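Local coordinates for radical SAM domain protein (PDB 6Y1X) that is the radical SAM enzyme NifB, a carbide synthase that carries [4Fe-4S] clusters and probably builds the precursor of the nitrogenase iron-molybdenum cofactor, at residues R35-F40 with I104-V109. Sequence-based numbering, arbitrary orientation.
Sequences REHPCF and IKVVAV. With SF4 (iron/sulfur cluster), chain C.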
# COMPACT_ATOMS: atom_id res chain seq x y z
N ARG A 35 -14.81 10.28 -2.06
CA ARG A 35 -14.98 11.51 -2.82
C ARG A 35 -13.90 12.54 -2.52
O ARG A 35 -13.54 13.34 -3.39
CB ARG A 35 -16.37 12.09 -2.53
CG ARG A 35 -16.71 13.35 -3.31
CD ARG A 35 -18.09 13.88 -2.93
NE ARG A 35 -18.15 14.32 -1.54
CZ ARG A 35 -18.78 13.65 -0.57
NH1 ARG A 35 -18.78 14.13 0.67
NH2 ARG A 35 -19.40 12.52 -0.84
N GLU A 36 -13.38 12.56 -1.29
CA GLU A 36 -12.37 13.53 -0.89
C GLU A 36 -10.99 12.92 -0.71
O GLU A 36 -10.10 13.57 -0.15
CB GLU A 36 -12.81 14.25 0.39
CG GLU A 36 -14.06 15.10 0.21
CD GLU A 36 -14.39 15.91 1.44
OE1 GLU A 36 -13.78 15.68 2.51
OE2 GLU A 36 -15.28 16.79 1.35
N HIS A 37 -10.78 11.69 -1.17
CA HIS A 37 -9.47 11.05 -1.06
C HIS A 37 -8.79 11.14 -2.41
O HIS A 37 -9.28 10.55 -3.39
CB HIS A 37 -9.62 9.60 -0.63
CG HIS A 37 -8.34 8.96 -0.18
ND1 HIS A 37 -7.14 9.13 -0.84
CD2 HIS A 37 -8.07 8.15 0.88
CE1 HIS A 37 -6.20 8.45 -0.22
NE2 HIS A 37 -6.73 7.84 0.83
N PRO A 38 -7.66 11.86 -2.52
CA PRO A 38 -7.04 12.04 -3.85
C PRO A 38 -6.62 10.74 -4.52
O PRO A 38 -6.56 10.70 -5.75
CB PRO A 38 -5.82 12.93 -3.55
CG PRO A 38 -5.98 13.41 -2.14
CD PRO A 38 -6.88 12.45 -1.43
N CYS A 39 -6.34 9.69 -3.75
CA CYS A 39 -5.88 8.43 -4.33
C CYS A 39 -7.02 7.49 -4.68
O CYS A 39 -6.78 6.47 -5.34
CB CYS A 39 -4.92 7.73 -3.36
SG CYS A 39 -3.62 8.82 -2.71
N PHE A 40 -8.26 7.81 -4.29
CA PHE A 40 -9.40 6.97 -4.58
C PHE A 40 -10.41 7.63 -5.51
O PHE A 40 -11.39 6.99 -5.90
CB PHE A 40 -10.11 6.54 -3.29
CG PHE A 40 -9.30 5.57 -2.45
CD1 PHE A 40 -8.18 6.00 -1.76
CD2 PHE A 40 -9.67 4.24 -2.37
CE1 PHE A 40 -7.44 5.12 -0.99
CE2 PHE A 40 -8.93 3.35 -1.60
CZ PHE A 40 -7.81 3.80 -0.91
N ILE A 104 -5.91 19.75 3.05
CA ILE A 104 -5.49 18.42 3.45
C ILE A 104 -6.71 17.65 3.97
O ILE A 104 -7.32 18.04 4.97
CB ILE A 104 -4.39 18.48 4.52
CG1 ILE A 104 -3.22 19.33 4.00
CG2 ILE A 104 -3.93 17.08 4.89
CD1 ILE A 104 -2.51 18.74 2.80
N LYS A 105 -7.07 16.56 3.28
CA LYS A 105 -8.19 15.73 3.68
C LYS A 105 -7.79 14.39 4.26
O LYS A 105 -8.58 13.78 4.98
CB LYS A 105 -9.11 15.47 2.48
CG LYS A 105 -9.82 16.70 1.92
CD LYS A 105 -10.72 17.37 2.95
CE LYS A 105 -11.41 18.59 2.36
NZ LYS A 105 -12.04 19.45 3.40
N VAL A 106 -6.57 13.92 3.98
CA VAL A 106 -6.14 12.57 4.31
C VAL A 106 -4.82 12.63 5.07
O VAL A 106 -3.92 13.40 4.72
CB VAL A 106 -5.99 11.69 3.05
CG1 VAL A 106 -5.51 10.29 3.42
CG2 VAL A 106 -7.31 11.62 2.29
N VAL A 107 -4.70 11.80 6.10
CA VAL A 107 -3.45 11.55 6.79
C VAL A 107 -3.18 10.06 6.75
O VAL A 107 -4.06 9.25 7.06
CB VAL A 107 -3.50 12.07 8.24
CG1 VAL A 107 -2.31 11.58 9.03
CG2 VAL A 107 -3.55 13.58 8.26
N ALA A 108 -1.96 9.69 6.37
CA ALA A 108 -1.66 8.29 6.11
C ALA A 108 -0.30 7.93 6.68
O ALA A 108 0.56 8.79 6.87
CB ALA A 108 -1.69 7.98 4.61
N VAL A 109 -0.13 6.65 6.95
CA VAL A 109 1.17 6.07 7.23
C VAL A 109 1.46 5.08 6.12
O VAL A 109 0.67 4.16 5.87
CB VAL A 109 1.22 5.41 8.61
CG1 VAL A 109 2.60 4.78 8.86
CG2 VAL A 109 0.88 6.41 9.71
FE1 SF4 C . -1.44 5.35 -0.41
FE2 SF4 C . -2.73 7.68 -0.92
FE3 SF4 C . -0.79 7.56 0.98
FE4 SF4 C . -3.23 6.34 1.41
S1 SF4 C . -2.83 8.60 1.19
S2 SF4 C . -1.15 5.46 1.87
S3 SF4 C . -3.70 5.61 -0.72
S4 SF4 C . -0.50 7.26 -1.28
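E36 faces K105 and H37 faces V106, the CA atoms of the second pair 6.5 Å apart, where the loop leaving a short helix passes across strand 104-109. V106 makes the contact with H37 and P38. Its CG2 sits under the centre of the H37 ring in a CH-pi contact, 3.8 Å from the centroid and 12° off the ring normal, and also meets CD of P38 at 3.8 Å. The other branch, CG1, set anti to the backbone N by a chi1 of 179°, reaches H37 NE2 and sulfur S1 of the cluster. The opposite face of the imidazole is taken by F40 CD1, so the ring is sandwiched. Its rotation is further fixed by C39 N, which donates to H37 ND1 over 3.1 Å, tilted 20° from the ring plane; F40 N bonds to H37 O in the same turn. C39 SG binds one iron, FE2, at 2.3 Å, and this iron also lies at the edge of the H37 ring, in its plane. An alanine in place of H37 would probably leave a gap between V106 CG2 and F40 CD1 and take the acceptor from C39 N. Farther out, E36 O is buried against K105 CB without a polar partner. E36 OE1 lies 3.5 Å from K105 CD but 4.2 Å from NZ, beyond a salt bridge, and pairs instead with R32. The strand belongs to the parallel sheet of the radical SAM partial TIM barrel; the N-terminal loop closes over it to build one wall of a [4Fe-4S] site whose other protein ligands are H52, E75 and C138.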